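Long-range contacts in protein synthesis inhibitor I (Hordeum vulgare, PDB 4FBB), which belongs to the ribosome-inactivating proteins, a family of protein synthesis inhibitors found in barley and many other plants: residues Asp121-Thr126 against Ala166-Leu171; Asp85-Glu90 against Met173-Thr178; Thr178-Val183 against Ala209-Trp214. The protein carries 3 engineered substitutions. All coordinates share one frame; numbering follows the deposited sequence.

How the interactions relate
All three contacts draw on helix 157-179 and all touch the same bound adenine. Their centres are about 13 Å apart for interactions 1 and 2, about 10 Å for 2 and 3, and about 15 Å for 1 and 3. Along the chain, interaction 1 opens and closes between the two halves of interaction 2, and interaction 3 follows, sharing Thr178 with interaction 2. Leu171 packs on Leu89 to join the first two, and Arg179 NH2 bonds Asn86 O to join the last two. The long helix thus supplies Leu171, Glu176 and Arg179 to one adenine site, faced by strand 89-93 of the six-stranded mixed sheet.

Interaction 1. Residues Asp121-Thr126 against Ala166-Leu171; sequences DLLGDT and AVTTLL. With ADE (adenine), chain E.
Leu122 meets Leu171 beside the one flat group here, adenine: both Leu171 methyls lie about 3.6 Å above one face of its plane, and the Tyr88 ring covers the opposite face. At the adenine rim, close to its plane, are Leu89 N and Arg179 NH1; Gly117 O is a further hydrogen-bond partner. The methyls divide the face, Leu171 CD1 reaching adenine C5 at 3.8 Å and Leu171 CD2 reaching adenine N1 at 3.6 Å.

Leu171 CD1 is also met by Leu122 CD1 at 3.5 Å, roughly at right angles to its approach to the adenine. The contact thus sets the short helix 119-122 against helix 157-179, beside the adenine site of the ribosome-inactivating protein fold. Val167 CG1 fits against the fork of Leu122, 3.8 Å from CD1 and 3.9 Å from CD2, the two side chains running nearly perpendicular.

Thr168 slides past Leu122 antiparallel, its OG1 only 3.3 Å from Leu122 CB. That hydroxyl, set anti to its own carbonyl carbon (chi1 -55°), bonds Arg164 O one helical turn back. Its methyl CG2 takes Leu123 CD2 at 3.8 Å, just where helix 119-122 gives way to loop.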
loop_
_atom_site.group_PDB
_atom_site.type_symbol
_atom_site.label_atom_id
_atom_site.label_comp_id
_atom_site.label_asym_id
_atom_site.label_seq_id
_atom_site.Cartn_x
_atom_site.Cartn_y
_atom_site.Cartn_z
ATOM N N ASP A 121 -10.778 -12.146 1.575
ATOM C CA ASP A 121 -10.188 -13.288 0.873
ATOM C C ASP A 121 -9.063 -13.940 1.684
ATOM O O ASP A 121 -9.057 -15.157 1.886
ATOM C CB ASP A 121 -9.620 -12.865 -0.488
ATOM C CG ASP A 121 -10.683 -12.368 -1.445
ATOM O OD1 ASP A 121 -11.794 -12.945 -1.459
ATOM O OD2 ASP A 121 -10.404 -11.403 -2.194
ATOM N N LEU A 122 -8.113 -13.117 2.139
ATOM C CA LEU A 122 -6.887 -13.595 2.776
ATOM C C LEU A 122 -7.127 -14.098 4.192
ATOM O O LEU A 122 -6.683 -15.184 4.566
ATOM C CB LEU A 122 -5.854 -12.470 2.804
ATOM C CG LEU A 122 -5.441 -11.907 1.446
ATOM C CD1 LEU A 122 -4.695 -10.607 1.633
ATOM C CD2 LEU A 122 -4.582 -12.900 0.694
ATOM N N LEU A 123 -7.808 -13.285 4.990
ATOM C CA LEU A 123 -8.254 -13.717 6.304
ATOM C C LEU A 123 -9.616 -14.395 6.150
ATOM O O LEU A 123 -9.714 -15.492 5.599
ATOM C CB LEU A 123 -8.335 -12.531 7.278
ATOM C CG LEU A 123 -7.028 -11.849 7.715
ATOM C CD1 LEU A 123 -5.851 -12.821 7.666
ATOM C CD2 LEU A 123 -6.724 -10.590 6.905
ATOM N N GLY A 124 -10.662 -13.725 6.624
ATOM C CA GLY A 124 -12.023 -14.219 6.511
ATOM C C GLY A 124 -12.978 -13.084 6.820
ATOM O O GLY A 124 -14.189 -13.190 6.618
ATOM N N ASP A 125 -12.407 -11.993 7.325
ATOM C CA ASP A 125 -13.143 -10.766 7.603
ATOM C C ASP A 125 -12.170 -9.609 7.818
ATOM O O ASP A 125 -11.053 -9.810 8.296
ATOM C CB ASP A 125 -14.029 -10.922 8.841
ATOM C CG ASP A 125 -14.927 -9.715 9.067
ATOM O OD1 ASP A 125 -14.423 -8.668 9.527
ATOM O OD2 ASP A 125 -16.139 -9.809 8.775
ATOM N N THR A 126 -12.611 -8.401 7.477
ATOM C CA THR A 126 -11.805 -7.195 7.645
ATOM C C THR A 126 -11.368 -6.943 9.093
ATOM O O THR A 126 -10.411 -6.202 9.323
ATOM C CB THR A 126 -12.544 -5.934 7.120
ATOM O OG1 THR A 126 -13.802 -5.796 7.795
ATOM C CG2 THR A 126 -12.783 -6.029 5.621
ATOM N N ALA A 166 1.233 -14.843 4.261
ATOM C CA ALA A 166 2.334 -14.034 3.747
ATOM C C ALA A 166 1.868 -12.753 3.067
ATOM O O ALA A 166 2.369 -11.668 3.366
ATOM C CB ALA A 166 3.197 -14.841 2.796
ATOM N N VAL A 167 0.928 -12.872 2.132
ATOM C CA VAL A 167 0.405 -11.688 1.449
ATOM C C VAL A 167 -0.189 -10.702 2.447
ATOM O O VAL A 167 0.053 -9.499 2.353
ATOM C CB VAL A 167 -0.617 -12.061 0.345
ATOM C CG1 VAL A 167 -1.372 -10.826 -0.139
ATOM C CG2 VAL A 167 0.110 -12.724 -0.818
ATOM N N THR A 168 -0.930 -11.214 3.428
ATOM C CA THR A 168 -1.487 -10.365 4.480
ATOM C C THR A 168 -0.379 -9.613 5.226
ATOM O O THR A 168 -0.533 -8.434 5.562
ATOM C CB THR A 168 -2.311 -11.169 5.490
ATOM O OG1 THR A 168 -3.325 -11.921 4.799
ATOM C CG2 THR A 168 -2.972 -10.239 6.499
ATOM N N THR A 169 0.734 -10.294 5.477
ATOM C CA THR A 169 1.862 -9.669 6.166
ATOM C C THR A 169 2.497 -8.550 5.327
ATOM O O THR A 169 2.715 -7.449 5.827
ATOM C CB THR A 169 2.924 -10.709 6.591
ATOM O OG1 THR A 169 3.347 -11.452 5.445
ATOM C CG2 THR A 169 2.357 -11.681 7.630
ATOM N N LEU A 170 2.781 -8.822 4.055
ATOM C CA LEU A 170 3.391 -7.810 3.185
ATOM C C LEU A 170 2.476 -6.620 2.860
ATOM O O LEU A 170 2.942 -5.484 2.780
ATOM C CB LEU A 170 3.894 -8.423 1.877
ATOM C CG LEU A 170 4.937 -9.532 1.956
ATOM C CD1 LEU A 170 5.442 -9.895 0.566
ATOM C CD2 LEU A 170 6.088 -9.102 2.844
ATOM N N LEU A 171 1.188 -6.884 2.639
ATOM C CA LEU A 171 0.226 -5.807 2.411
ATOM C C LEU A 171 0.309 -4.816 3.560
ATOM O O LEU A 171 0.283 -3.600 3.362
ATOM C CB LEU A 171 -1.195 -6.359 2.339
ATOM C CG LEU A 171 -1.620 -7.107 1.081
ATOM C CD1 LEU A 171 -3.086 -7.494 1.197
ATOM C CD2 LEU A 171 -1.393 -6.245 -0.139
HETATM N N9 ADE E . -5.845 -3.666 0.830
HETATM C C8 ADE E . -6.602 -4.781 1.061
HETATM N N7 ADE E . -6.393 -5.746 0.194
HETATM C C5 ADE E . -5.433 -5.229 -0.662
HETATM C C6 ADE E . -4.775 -5.742 -1.798
HETATM N N6 ADE E . -4.988 -6.954 -2.322
HETATM N N1 ADE E . -3.881 -4.942 -2.407
HETATM C C2 ADE E . -3.641 -3.715 -1.921
HETATM N N3 ADE E . -4.194 -3.121 -0.866
HETATM C C4 ADE E . -5.095 -3.942 -0.288
#

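Interaction 2. Residues Asp85-Glu90 against Met173-Thr178; sequences DNIYLE and MVNEAT. With ADE (adenine), chain E.
The adenine site lies between the turn that leads into strand 89-93 and helix 157-179, and Asn175 of the helix bridges to Ile87 of that turn. Asn175 ND2 donates to Ile87 O at 3.0 Å, with an N-H...O angle of 152°. The acceptor is close to the amide plane of Asn175, but the donor stands 42° out of the carbonyl plane of Ile87, so no lone pair is met squarely. The other end of the amide, Asn175 OD1, is buried by the contact and has no partner in the model.

Farther along the helix, Ile87 CD1 crosses the Thr178 methyl CG2 at 4.0 Å. The direction of that methyl is set by the bond of the Thr178 hydroxyl to Val174 O, which restrains the side chain about its CA-CB bond; the backbone N of Thr178 reaches the same oxygen from the opposite face of its plane.

An Asx turn shapes the approach to the strand: Asn86 OD1 accepts from Tyr88 N at 3.3 Å, across an Ile87 with positive phi. Beyond it the Tyr88 ring lies nearly flat along the adenine, the planes about 19° apart, with adenine C2 over its face toward the rim. Tyr88 CD2 comes within 3.3 Å of adenine N1. Leu89 N, the next backbone donor, bonds adenine N1 at 3.0 Å and fixes that edge of the ligand.

On the helix side a wider pi-type turn spans Met173 to Glu176. Glu176, bent at chi2, brings OE2 to adenine N9 at 3.2 Å, a weak bond; the same oxygen has a salt bridge with Arg179 and a hydrogen bond with Tyr119 OH.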
loop_
_atom_site.group_PDB
_atom_site.type_symbol
_atom_site.label_atom_id
_atom_site.label_comp_id
_atom_site.label_asym_id
_atom_site.label_seq_id
_atom_site.Cartn_x
_atom_site.Cartn_y
_atom_site.Cartn_z
ATOM N N ASP A 85 -1.664 3.944 -8.922
ATOM C CA ASP A 85 -2.811 4.839 -8.771
ATOM C C ASP A 85 -3.572 4.632 -7.471
ATOM O O ASP A 85 -4.101 5.591 -6.908
ATOM C CB ASP A 85 -3.761 4.764 -9.989
ATOM C CG ASP A 85 -4.116 3.335 -10.382
ATOM O OD1 ASP A 85 -3.932 2.402 -9.565
ATOM O OD2 ASP A 85 -4.618 3.145 -11.516
ATOM N N ASN A 86 -3.626 3.391 -6.987
ATOM C CA ASN A 86 -4.271 3.106 -5.704
ATOM C C ASN A 86 -3.469 2.170 -4.805
ATOM O O ASN A 86 -3.984 1.690 -3.788
ATOM C CB ASN A 86 -5.688 2.546 -5.904
ATOM C CG ASN A 86 -5.697 1.190 -6.582
ATOM O OD1 ASN A 86 -4.664 0.687 -7.032
ATOM N ND2 ASN A 86 -6.886 0.599 -6.688
ATOM N N ILE A 87 -2.225 1.900 -5.205
ATOM C CA ILE A 87 -1.288 1.106 -4.408
ATOM C C ILE A 87 -1.821 -0.298 -4.125
ATOM O O ILE A 87 -1.589 -0.880 -3.059
ATOM C CB ILE A 87 -0.870 1.851 -3.114
ATOM C CG1 ILE A 87 -0.670 3.342 -3.409
ATOM C CG2 ILE A 87 0.428 1.270 -2.566
ATOM C CD1 ILE A 87 -0.518 4.220 -2.150
ATOM N N TYR A 88 -2.539 -0.852 -5.098
ATOM C CA TYR A 88 -3.054 -2.201 -4.946
ATOM C C TYR A 88 -2.044 -3.261 -5.359
ATOM O O TYR A 88 -1.401 -3.156 -6.409
ATOM C CB TYR A 88 -4.408 -2.373 -5.659
ATOM C CG TYR A 88 -5.542 -2.321 -4.671
ATOM C CD1 TYR A 88 -5.958 -1.114 -4.131
ATOM C CD2 TYR A 88 -6.158 -3.483 -4.231
ATOM C CE1 TYR A 88 -6.975 -1.061 -3.201
ATOM C CE2 TYR A 88 -7.176 -3.445 -3.295
ATOM C CZ TYR A 88 -7.586 -2.233 -2.788
ATOM O OH TYR A 88 -8.601 -2.184 -1.858
ATOM N N LEU A 89 -1.880 -4.264 -4.499
ATOM C CA LEU A 89 -0.996 -5.377 -4.809
ATOM C C LEU A 89 -1.803 -6.377 -5.604
ATOM O O LEU A 89 -2.849 -6.838 -5.148
ATOM C CB LEU A 89 -0.459 -6.052 -3.542
ATOM C CG LEU A 89 0.380 -7.312 -3.805
ATOM C CD1 LEU A 89 1.601 -6.985 -4.643
ATOM C CD2 LEU A 89 0.782 -8.021 -2.511
ATOM N N GLU A 90 -1.309 -6.711 -6.786
ATOM C CA GLU A 90 -2.016 -7.635 -7.666
ATOM C C GLU A 90 -1.150 -8.810 -8.091
ATOM O O GLU A 90 -1.670 -9.863 -8.474
ATOM C CB GLU A 90 -2.573 -6.898 -8.893
ATOM C CG GLU A 90 -3.801 -6.049 -8.603
ATOM C CD GLU A 90 -4.974 -6.875 -8.100
ATOM O OE1 GLU A 90 -4.983 -8.101 -8.341
ATOM O OE2 GLU A 90 -5.896 -6.304 -7.471
ATOM N N MET A 173 2.903 -4.495 5.831
ATOM C CA MET A 173 4.240 -3.914 6.042
ATOM C C MET A 173 4.788 -3.124 4.848
ATOM O O MET A 173 5.784 -2.395 4.971
ATOM C CB MET A 173 5.226 -5.001 6.482
ATOM C CG MET A 173 4.820 -5.660 7.792
ATOM S SD MET A 173 5.986 -6.925 8.332
ATOM C CE MET A 173 7.284 -5.910 9.078
ATOM N N VAL A 174 4.136 -3.254 3.695
ATOM C CA VAL A 174 4.525 -2.469 2.533
ATOM C C VAL A 174 3.420 -1.515 2.089
ATOM O O VAL A 174 3.609 -0.298 2.095
ATOM C CB VAL A 174 4.968 -3.357 1.360
ATOM C CG1 VAL A 174 5.233 -2.524 0.121
ATOM C CG2 VAL A 174 6.210 -4.111 1.736
ATOM N N ASN A 175 2.268 -2.065 1.714
ATOM C CA ASN A 175 1.191 -1.260 1.144
ATOM C C ASN A 175 0.494 -0.339 2.137
ATOM O O ASN A 175 0.383 0.865 1.895
ATOM C CB ASN A 175 0.169 -2.154 0.426
ATOM C CG ASN A 175 0.801 -2.991 -0.655
ATOM O OD1 ASN A 175 1.501 -3.966 -0.372
ATOM N ND2 ASN A 175 0.571 -2.614 -1.905
ATOM N N GLU A 176 0.020 -0.896 3.247
ATOM C CA GLU A 176 -0.676 -0.105 4.241
ATOM C C GLU A 176 0.317 0.864 4.890
ATOM O O GLU A 176 -0.047 1.975 5.287
ATOM C CB GLU A 176 -1.345 -1.008 5.276
ATOM C CG GLU A 176 -2.248 -2.098 4.667
ATOM C CD GLU A 176 -3.419 -1.542 3.842
ATOM O OE1 GLU A 176 -3.674 -0.314 3.857
ATOM O OE2 GLU A 176 -4.089 -2.349 3.156
ATOM N N ALA A 177 1.573 0.439 4.961
ATOM C CA ALA A 177 2.652 1.286 5.463
ATOM C C ALA A 177 2.841 2.532 4.592
ATOM O O ALA A 177 3.034 3.643 5.109
ATOM C CB ALA A 177 3.941 0.493 5.524
ATOM N N THR A 178 2.801 2.351 3.275
ATOM C CA THR A 178 2.909 3.484 2.355
ATOM C C THR A 178 1.721 4.427 2.569
ATOM O O THR A 178 1.890 5.643 2.650
ATOM C CB THR A 178 2.982 3.026 0.872
ATOM O OG1 THR A 178 4.196 2.302 0.645
ATOM C CG2 THR A 178 2.947 4.203 -0.073
HETATM N N9 ADE E . -5.845 -3.666 0.830
HETATM C C8 ADE E . -6.602 -4.781 1.061
HETATM N N7 ADE E . -6.393 -5.746 0.194
HETATM C C5 ADE E . -5.433 -5.229 -0.662
HETATM C C6 ADE E . -4.775 -5.742 -1.798
HETATM N N6 ADE E . -4.988 -6.954 -2.322
HETATM N N1 ADE E . -3.881 -4.942 -2.407
HETATM C C2 ADE E . -3.641 -3.715 -1.921
HETATM N N3 ADE E . -4.194 -3.121 -0.866
HETATM C C4 ADE E . -5.095 -3.942 -0.288
#

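Interaction 3. Residues Thr178-Val183 against Ala209-Trp214; sequences TRFQTV and AQVNGW. With ADE (adenine), chain E.
Phe180 and Trp214 lose the most surface across this contact, 89 Å² each, and Arg179 runs over the indole. Arg179 CG stands 3.7 Å from the centroid of the Trp214 six-membered ring, a CH-pi contact over the face. The chain, extended from CG to NE, then carries the guanidinium across the same ring, with Arg179 NE 3.3 Å from Trp214 CZ3. The cation-pi pair is off-centre, Arg179 CZ standing 4.4 Å from the centroid of that six-membered ring and 33° off its normal; the two planes are 43° apart.

Adenine N3 lies in the guanidinium plane, at its edge, and is held by two bonds, 3.1 Å from Arg179 NH1 and 3.3 Å from Arg179 NH2. NH1 also pairs with Glu176, and NH2 with Asn86 O. Trp214 NE1 is hydrogen-bonded to Ile257 O, a bond that would limit rotation of the indole under Arg179.

Phe180 approaches Trp214 obliquely, its CZ 3.6 Å from Trp214 CD1. Phe180 CZ also comes to 3.1 Å from Gln210 O, the carbonyl that accepts from Gly213 N. Gln210 CB sits over one face of the Phe180 ring, near its rim. Beyond CB the Gln210 chain extends to OE1, which accepts from Thr182 OG1 at 2.7 Å, while its NE2 serves Met243 O. With chi1 at 47°, the Thr182 hydroxyl lies between its own backbone N and carbonyl carbon, facing that amide.

Phe180 is the break between helices 157-179 and 181-190, and its ring wedges against the end of helix 205-212, where Gly213 occupies the N-cap position of helix 214-222.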
loop_
_atom_site.group_PDB
_atom_site.type_symbol
_atom_site.label_atom_id
_atom_site.label_comp_id
_atom_site.label_asym_id
_atom_site.label_seq_id
_atom_site.Cartn_x
_atom_site.Cartn_y
_atom_site.Cartn_z
ATOM N N THR A 178 2.801 2.351 3.275
ATOM C CA THR A 178 2.909 3.484 2.355
ATOM C C THR A 178 1.721 4.427 2.569
ATOM O O THR A 178 1.890 5.643 2.650
ATOM C CB THR A 178 2.982 3.026 0.872
ATOM O OG1 THR A 178 4.196 2.302 0.645
ATOM C CG2 THR A 178 2.947 4.203 -0.073
ATOM N N ARG A 179 0.518 3.861 2.678
ATOM C CA ARG A 179 -0.688 4.669 2.863
ATOM C C ARG A 179 -0.775 5.401 4.195
ATOM O O ARG A 179 -1.291 6.512 4.251
ATOM C CB ARG A 179 -1.932 3.802 2.717
ATOM C CG ARG A 179 -2.175 3.335 1.304
ATOM C CD ARG A 179 -3.037 2.098 1.335
ATOM N NE ARG A 179 -3.416 1.641 0.000
ATOM C CZ ARG A 179 -3.820 0.405 -0.265
ATOM N NH1 ARG A 179 -3.879 -0.490 0.713
ATOM N NH2 ARG A 179 -4.153 0.067 -1.506
ATOM N N PHE A 180 -0.295 4.776 5.270
ATOM C CA PHE A 180 -0.469 5.350 6.609
ATOM C C PHE A 180 0.826 5.515 7.374
ATOM O O PHE A 180 1.628 4.584 7.462
ATOM C CB PHE A 180 -1.439 4.501 7.441
ATOM C CG PHE A 180 -2.811 4.406 6.830
ATOM C CD1 PHE A 180 -3.728 5.436 6.993
ATOM C CD2 PHE A 180 -3.165 3.306 6.074
ATOM C CE1 PHE A 180 -4.990 5.367 6.412
ATOM C CE2 PHE A 180 -4.417 3.228 5.489
ATOM C CZ PHE A 180 -5.330 4.260 5.665
ATOM N N GLN A 181 1.006 6.705 7.937
ATOM C CA GLN A 181 2.160 6.995 8.793
ATOM C C GLN A 181 2.035 6.241 10.111
ATOM O O GLN A 181 3.036 5.889 10.744
ATOM C CB GLN A 181 2.267 8.496 9.061
ATOM C CG GLN A 181 2.455 9.348 7.808
ATOM C CD GLN A 181 2.896 10.767 8.111
ATOM O OE1 GLN A 181 2.147 11.737 7.905
ATOM N NE2 GLN A 181 4.126 10.904 8.584
ATOM N N THR A 182 0.802 5.992 10.537
ATOM C CA THR A 182 0.601 5.190 11.742
ATOM C C THR A 182 1.159 3.789 11.531
ATOM O O THR A 182 1.953 3.289 12.337
ATOM C CB THR A 182 -0.871 5.083 12.089
ATOM O OG1 THR A 182 -1.583 4.742 10.897
ATOM C CG2 THR A 182 -1.388 6.397 12.637
ATOM N N VAL A 183 0.737 3.151 10.447
ATOM C CA VAL A 183 1.224 1.823 10.110
ATOM C C VAL A 183 2.739 1.795 9.873
ATOM O O VAL A 183 3.425 0.919 10.400
ATOM C CB VAL A 183 0.492 1.236 8.894
ATOM C CG1 VAL A 183 1.120 -0.094 8.493
ATOM C CG2 VAL A 183 -1.000 1.052 9.225
ATOM N N ALA A 209 -9.179 0.259 11.511
ATOM C CA ALA A 209 -10.196 1.142 10.952
ATOM C C ALA A 209 -9.606 2.035 9.865
ATOM O O ALA A 209 -10.176 2.165 8.772
ATOM C CB ALA A 209 -10.802 1.978 12.047
ATOM N N GLN A 210 -8.474 2.667 10.178
ATOM C CA GLN A 210 -7.750 3.470 9.196
ATOM C C GLN A 210 -7.551 2.686 7.896
ATOM O O GLN A 210 -7.934 3.150 6.819
ATOM C CB GLN A 210 -6.404 3.935 9.780
ATOM C CG GLN A 210 -6.539 4.965 10.897
ATOM C CD GLN A 210 -5.283 5.072 11.745
ATOM O OE1 GLN A 210 -4.217 4.588 11.357
ATOM N NE2 GLN A 210 -5.401 5.713 12.899
ATOM N N VAL A 211 -7.002 1.480 8.004
ATOM C CA VAL A 211 -6.742 0.639 6.830
ATOM C C VAL A 211 -8.034 0.318 6.049
ATOM O O VAL A 211 -8.044 0.277 4.808
ATOM C CB VAL A 211 -6.015 -0.671 7.226
ATOM C CG1 VAL A 211 -6.008 -1.666 6.079
ATOM C CG2 VAL A 211 -4.581 -0.378 7.649
ATOM N N ASN A 212 -9.124 0.123 6.784
ATOM C CA ASN A 212 -10.403 -0.204 6.155
ATOM C C ASN A 212 -11.181 1.029 5.671
ATOM O O ASN A 212 -12.234 0.897 5.033
ATOM C CB ASN A 212 -11.267 -1.044 7.107
ATOM C CG ASN A 212 -10.705 -2.439 7.336
ATOM O OD1 ASN A 212 -10.116 -3.049 6.437
ATOM N ND2 ASN A 212 -10.900 -2.960 8.549
ATOM N N GLY A 213 -10.670 2.223 5.971
ATOM C CA GLY A 213 -11.332 3.454 5.573
ATOM C C GLY A 213 -10.407 4.499 4.952
ATOM O O GLY A 213 -10.585 5.700 5.176
ATOM N N TRP A 214 -9.440 4.032 4.168
ATOM C CA TRP A 214 -8.462 4.892 3.496
ATOM C C TRP A 214 -9.153 5.924 2.614
ATOM O O TRP A 214 -8.824 7.097 2.670
ATOM C CB TRP A 214 -7.516 4.050 2.649
ATOM C CG TRP A 214 -6.385 4.828 1.953
ATOM C CD1 TRP A 214 -5.657 5.871 2.458
ATOM C CD2 TRP A 214 -5.868 4.581 0.638
ATOM N NE1 TRP A 214 -4.711 6.285 1.532
ATOM C CE2 TRP A 214 -4.821 5.504 0.410
ATOM C CE3 TRP A 214 -6.190 3.666 -0.369
ATOM C CZ2 TRP A 214 -4.099 5.535 -0.786
ATOM C CZ3 TRP A 214 -5.473 3.690 -1.542
ATOM C CH2 TRP A 214 -4.443 4.624 -1.752
HETATM N N9 ADE E . -5.845 -3.666 0.830
HETATM C C8 ADE E . -6.602 -4.781 1.061
HETATM N N7 ADE E . -6.393 -5.746 0.194
HETATM C C5 ADE E . -5.433 -5.229 -0.662
HETATM C C6 ADE E . -4.775 -5.742 -1.798
HETATM N N6 ADE E . -4.988 -6.954 -2.322
HETATM N N1 ADE E . -3.881 -4.942 -2.407
HETATM C C2 ADE E . -3.641 -3.715 -1.921
HETATM N N3 ADE E . -4.194 -3.121 -0.866
HETATM C C4 ADE E . -5.095 -3.942 -0.288
#